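Local coordinates for protein adenylate isopentenyltransferase (Humulus lupulus, PDB 3A8T) that transfers an isopentenyl group from dimethylallyl diphosphate to ATP, ADP or AMP in cytokinin biosynthesis, at residues E40-S54 with V123-G137. Residues are numbered along the deposited sequence; the frame is centred on the assembly and turned at random.
Sequences EKLLVLMGATGTGKS and VSEITGRRKLPVLVG. With PO4 (phosphate ion), chain C.
The P-loop (Walker A motif) of this nucleotide-binding enzyme follows strand 41-46, which pairs in parallel with strand 132-136; beyond the loop, Lys53 CE lies 3.6 Å from Gly137 C. Leu43 N donates to Pro133 O (3.0 Å), Leu43 O accepts from Leu135 N (2.7 Å) and Leu45 N donates to Leu135 O (2.8 Å); a weak, longer bond runs from Gly137 N to Leu45 O. On one face, Leu45 CG packs on Val134 CG1 (3.7 Å), and Leu45 lies alongside Val136, pointing the same way. Val136 CG1, anti to its own N (chi1 -176°), rests 3.7 Å from Lys53 O, against the first turn of helix 53-61. The Lys53 chain, bent at three torsions, curls back over the loop: NZ sits above the carbonyl planes of Gly47 and Ala48, bonds to both oxygens and gives a further bond to phosphate O3 (2.9 Å). A methionine in its place would probably leave both carbonyls without this donor and the phosphate without this positive partner. The amides of Gly50, Gly52, Lys53 and Ser54 and Ser54 OG also grip the phosphate, probably a crystallisation ion. On the other face, Leu42 CD1 packs on Pro133 CG (3.7 Å), with Leu147 of helix 140-147 against Leu42. Strands 174-181 and 66-70 flank the pair within the parallel sheet.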
loop_
_atom_site.group_PDB
_atom_site.type_symbol
_atom_site.label_atom_id
_atom_site.label_comp_id
_atom_site.label_asym_id
_atom_site.label_seq_id
_atom_site.Cartn_x
_atom_site.Cartn_y
_atom_site.Cartn_z
ATOM N N GLU A 40 12.049 2.407 22.473
ATOM C CA GLU A 40 11.067 3.289 21.845
ATOM C C GLU A 40 9.775 2.671 21.367
ATOM O O GLU A 40 9.764 1.562 20.787
ATOM C CB GLU A 40 11.722 4.034 20.674
ATOM C CG GLU A 40 12.949 4.773 21.134
ATOM C CD GLU A 40 13.899 5.197 20.009
ATOM O OE1 GLU A 40 14.108 4.397 19.038
ATOM O OE2 GLU A 40 14.461 6.333 20.140
ATOM N N LYS A 41 8.698 3.440 21.599
ATOM C CA LYS A 41 7.342 3.080 21.233
ATOM C C LYS A 41 7.086 3.357 19.766
ATOM O O LYS A 41 7.438 4.431 19.243
ATOM C CB LYS A 41 6.335 3.827 22.079
ATOM C CG LYS A 41 6.355 3.441 23.577
ATOM C CD LYS A 41 5.276 4.230 24.396
ATOM C CE LYS A 41 5.080 3.704 25.864
ATOM N NZ LYS A 41 4.345 2.384 25.921
ATOM N N LEU A 42 6.507 2.357 19.115
ATOM C CA LEU A 42 6.184 2.443 17.733
ATOM C C LEU A 42 4.818 1.847 17.427
ATOM O O LEU A 42 4.533 0.702 17.736
ATOM C CB LEU A 42 7.258 1.746 16.882
ATOM C CG LEU A 42 6.923 1.657 15.377
ATOM C CD1 LEU A 42 6.953 3.043 14.665
ATOM C CD2 LEU A 42 7.864 0.658 14.769
ATOM N N LEU A 43 3.964 2.646 16.818
ATOM C CA LEU A 43 2.651 2.161 16.457
ATOM C C LEU A 43 2.778 1.553 15.072
ATOM O O LEU A 43 3.407 2.155 14.188
ATOM C CB LEU A 43 1.656 3.310 16.448
ATOM C CG LEU A 43 0.194 2.997 16.160
ATOM C CD1 LEU A 43 -0.337 1.891 17.124
ATOM C CD2 LEU A 43 -0.572 4.313 16.316
ATOM N N VAL A 44 2.212 0.370 14.891
ATOM C CA VAL A 44 2.293 -0.304 13.613
ATOM C C VAL A 44 0.909 -0.559 13.044
ATOM O O VAL A 44 0.110 -1.217 13.649
ATOM C CB VAL A 44 3.075 -1.634 13.762
ATOM C CG1 VAL A 44 3.163 -2.372 12.393
ATOM C CG2 VAL A 44 4.449 -1.337 14.361
ATOM N N LEU A 45 0.621 0.011 11.886
ATOM C CA LEU A 45 -0.685 -0.162 11.272
ATOM C C LEU A 45 -0.518 -1.159 10.161
ATOM O O LEU A 45 0.172 -0.875 9.180
ATOM C CB LEU A 45 -1.274 1.170 10.725
ATOM C CG LEU A 45 -1.405 2.376 11.692
ATOM C CD1 LEU A 45 -2.392 3.348 11.164
ATOM C CD2 LEU A 45 -1.737 1.940 13.098
ATOM N N MET A 46 -1.151 -2.319 10.345
ATOM C CA MET A 46 -1.111 -3.453 9.440
ATOM C C MET A 46 -2.424 -3.868 8.762
ATOM O O MET A 46 -3.537 -3.568 9.227
ATOM C CB MET A 46 -0.581 -4.667 10.183
ATOM C CG MET A 46 0.928 -4.698 10.341
ATOM S SD MET A 46 1.447 -6.209 11.230
ATOM C CE MET A 46 0.159 -6.159 12.337
ATOM N N GLY A 47 -2.269 -4.592 7.663
ATOM C CA GLY A 47 -3.406 -5.063 6.911
ATOM C C GLY A 47 -3.087 -5.162 5.422
ATOM O O GLY A 47 -2.090 -4.608 4.923
ATOM N N ALA A 48 -3.922 -5.910 4.721
ATOM C CA ALA A 48 -3.762 -6.065 3.291
ATOM C C ALA A 48 -3.943 -4.701 2.611
ATOM O O ALA A 48 -4.406 -3.732 3.239
ATOM C CB ALA A 48 -4.794 -7.065 2.741
ATOM N N THR A 49 -3.561 -4.667 1.327
ATOM C CA THR A 49 -3.654 -3.524 0.437
ATOM C C THR A 49 -5.071 -2.976 0.381
ATOM O O THR A 49 -6.030 -3.722 0.218
ATOM C CB THR A 49 -3.251 -3.936 -0.980
ATOM O OG1 THR A 49 -3.582 -2.896 -1.914
ATOM C CG2 THR A 49 -3.961 -5.243 -1.371
ATOM N N GLY A 50 -5.200 -1.666 0.528
ATOM C CA GLY A 50 -6.500 -1.055 0.470
ATOM C C GLY A 50 -7.382 -1.221 1.685
ATOM O O GLY A 50 -8.567 -0.901 1.580
ATOM N N THR A 51 -6.880 -1.675 2.833
ATOM C CA THR A 51 -7.771 -1.783 3.976
ATOM C C THR A 51 -7.956 -0.437 4.764
ATOM O O THR A 51 -8.503 -0.424 5.842
ATOM C CB THR A 51 -7.325 -2.883 4.980
ATOM O OG1 THR A 51 -5.976 -2.645 5.364
ATOM C CG2 THR A 51 -7.501 -4.280 4.408
ATOM N N GLY A 52 -7.529 0.684 4.207
ATOM C CA GLY A 52 -7.716 1.946 4.905
ATOM C C GLY A 52 -6.656 2.285 5.945
ATOM O O GLY A 52 -6.937 3.041 6.855
ATOM N N LYS A 53 -5.452 1.717 5.822
ATOM C CA LYS A 53 -4.397 2.009 6.758
ATOM C C LYS A 53 -3.923 3.458 6.745
ATOM O O LYS A 53 -3.724 4.063 7.797
ATOM C CB LYS A 53 -3.236 1.083 6.527
ATOM C CG LYS A 53 -3.409 -0.239 7.242
ATOM C CD LYS A 53 -2.878 -1.398 6.420
ATOM C CE LYS A 53 -1.796 -1.012 5.376
ATOM N NZ LYS A 53 -2.259 -1.621 4.075
ATOM N N SER A 54 -3.709 4.021 5.574
ATOM C CA SER A 54 -3.280 5.414 5.538
ATOM C C SER A 54 -4.310 6.330 6.196
ATOM O O SER A 54 -3.979 7.202 6.994
ATOM C CB SER A 54 -3.073 5.825 4.104
ATOM O OG SER A 54 -2.119 4.952 3.538
ATOM N N VAL A 123 12.431 6.435 12.872
ATOM C CA VAL A 123 11.732 6.142 14.137
ATOM C C VAL A 123 12.397 6.962 15.245
ATOM O O VAL A 123 11.765 7.608 16.055
ATOM C CB VAL A 123 11.820 4.672 14.505
ATOM C CG1 VAL A 123 11.407 4.455 15.886
ATOM C CG2 VAL A 123 10.957 3.875 13.586
ATOM N N SER A 124 13.709 6.958 15.195
ATOM C CA SER A 124 14.525 7.616 16.174
ATOM C C SER A 124 14.356 9.150 16.154
ATOM O O SER A 124 14.298 9.821 17.171
ATOM C CB SER A 124 15.947 7.178 15.885
ATOM O OG SER A 124 16.748 7.436 16.993
ATOM N N GLU A 125 14.237 9.690 14.969
ATOM C CA GLU A 125 14.069 11.105 14.801
ATOM C C GLU A 125 12.729 11.642 15.267
ATOM O O GLU A 125 12.682 12.716 15.857
ATOM C CB GLU A 125 14.288 11.448 13.332
ATOM C CG GLU A 125 15.773 11.434 12.983
ATOM C CD GLU A 125 16.041 11.034 11.554
ATOM O OE1 GLU A 125 17.226 10.784 11.248
ATOM O OE2 GLU A 125 15.082 10.967 10.744
ATOM N N ILE A 126 11.659 10.893 14.987
ATOM C CA ILE A 126 10.309 11.273 15.345
ATOM C C ILE A 126 10.129 11.320 16.845
ATOM O O ILE A 126 9.520 12.231 17.373
ATOM C CB ILE A 126 9.251 10.259 14.716
ATOM C CG1 ILE A 126 9.294 10.342 13.195
ATOM C CG2 ILE A 126 7.884 10.519 15.257
ATOM C CD1 ILE A 126 8.816 9.117 12.535
ATOM N N THR A 127 10.608 10.284 17.501
ATOM C CA THR A 127 10.543 10.170 18.939
ATOM C C THR A 127 11.313 11.354 19.473
ATOM O O THR A 127 10.939 11.949 20.478
ATOM C CB THR A 127 11.239 8.872 19.414
ATOM O OG1 THR A 127 10.651 7.742 18.757
ATOM C CG2 THR A 127 11.058 8.702 20.924
ATOM N N GLY A 128 12.401 11.700 18.787
ATOM C CA GLY A 128 13.186 12.844 19.220
ATOM C C GLY A 128 12.294 14.080 19.304
ATOM O O GLY A 128 12.348 14.830 20.279
ATOM N N ARG A 129 11.468 14.305 18.289
ATOM C CA ARG A 129 10.598 15.474 18.315
ATOM C C ARG A 129 9.364 15.261 19.193
ATOM O O ARG A 129 8.417 16.043 19.144
ATOM C CB ARG A 129 10.160 15.832 16.908
ATOM C CG ARG A 129 11.304 16.180 15.994
ATOM C CD ARG A 129 10.799 16.565 14.590
ATOM N NE ARG A 129 10.433 15.411 13.779
ATOM C CZ ARG A 129 11.269 14.686 13.039
ATOM N NH1 ARG A 129 12.559 14.976 12.978
ATOM N NH2 ARG A 129 10.803 13.650 12.344
ATOM N N ARG A 130 9.401 14.204 20.004
ATOM C CA ARG A 130 8.307 13.837 20.903
ATOM C C ARG A 130 6.957 13.462 20.255
ATOM O O ARG A 130 5.889 13.605 20.866
ATOM C CB ARG A 130 8.092 14.929 21.952
ATOM C CG ARG A 130 9.070 14.819 23.106
ATOM C CD ARG A 130 8.955 16.029 24.028
ATOM N NE ARG A 130 9.035 17.294 23.291
ATOM C CZ ARG A 130 10.084 18.123 23.309
ATOM N NH1 ARG A 130 11.173 17.839 24.039
ATOM N NH2 ARG A 130 10.051 19.241 22.589
ATOM N N LYS A 131 6.979 12.994 19.020
ATOM C CA LYS A 131 5.727 12.570 18.433
ATOM C C LYS A 131 5.810 11.070 18.258
ATOM O O LYS A 131 6.913 10.476 18.177
ATOM C CB LYS A 131 5.467 13.233 17.100
ATOM C CG LYS A 131 5.619 14.698 17.198
ATOM C CD LYS A 131 4.785 15.400 16.194
ATOM C CE LYS A 131 5.074 16.885 16.248
ATOM N NZ LYS A 131 4.738 17.442 17.597
ATOM N N LEU A 132 4.647 10.442 18.207
ATOM C CA LEU A 132 4.640 9.010 18.034
ATOM C C LEU A 132 4.903 8.592 16.602
ATOM O O LEU A 132 4.293 9.125 15.711
ATOM C CB LEU A 132 3.304 8.459 18.476
ATOM C CG LEU A 132 3.156 6.993 18.132
ATOM C CD1 LEU A 132 3.854 6.079 19.092
ATOM C CD2 LEU A 132 1.721 6.743 18.167
ATOM N N PRO A 133 5.897 7.702 16.364
ATOM C CA PRO A 133 6.166 7.238 14.988
ATOM C C PRO A 133 5.104 6.123 14.684
ATOM O O PRO A 133 4.774 5.280 15.555
ATOM C CB PRO A 133 7.579 6.674 15.079
ATOM C CG PRO A 133 7.662 6.207 16.445
ATOM C CD PRO A 133 6.988 7.294 17.263
ATOM N N VAL A 134 4.563 6.122 13.473
ATOM C CA VAL A 134 3.531 5.151 13.069
ATOM C C VAL A 134 3.943 4.492 11.761
ATOM O O VAL A 134 4.034 5.165 10.739
ATOM C CB VAL A 134 2.234 5.866 12.856
ATOM C CG1 VAL A 134 1.118 4.891 12.567
ATOM C CG2 VAL A 134 1.934 6.728 14.090
ATOM N N LEU A 135 4.210 3.188 11.808
ATOM C CA LEU A 135 4.591 2.436 10.611
ATOM C C LEU A 135 3.316 2.084 9.836
ATOM O O LEU A 135 2.505 1.337 10.326
ATOM C CB LEU A 135 5.304 1.160 11.029
ATOM C CG LEU A 135 6.192 0.489 10.012
ATOM C CD1 LEU A 135 7.292 1.412 9.561
ATOM C CD2 LEU A 135 6.767 -0.792 10.646
ATOM N N VAL A 136 3.145 2.625 8.634
ATOM C CA VAL A 136 1.931 2.391 7.858
ATOM C C VAL A 136 2.203 1.733 6.531
ATOM O O VAL A 136 2.850 2.310 5.625
ATOM C CB VAL A 136 1.163 3.738 7.613
ATOM C CG1 VAL A 136 -0.164 3.500 6.879
ATOM C CG2 VAL A 136 0.914 4.410 8.957
ATOM N N GLY A 137 1.701 0.515 6.398
ATOM C CA GLY A 137 1.943 -0.183 5.160
ATOM C C GLY A 137 1.782 -1.682 5.243
ATOM O O GLY A 137 1.606 -2.273 6.322
HETATM P P PO4 C . -4.132 1.268 2.478
HETATM O O1 PO4 C . -3.222 2.375 2.896
HETATM O O2 PO4 C . -3.513 0.535 1.333
HETATM O O3 PO4 C . -4.346 0.334 3.618
HETATM O O4 PO4 C . -5.436 1.831 2.063
HETATM O O HOH W 1 8.771 6.724 20.013
HETATM O O HOH W 2 0.765 -5.527 6.715
#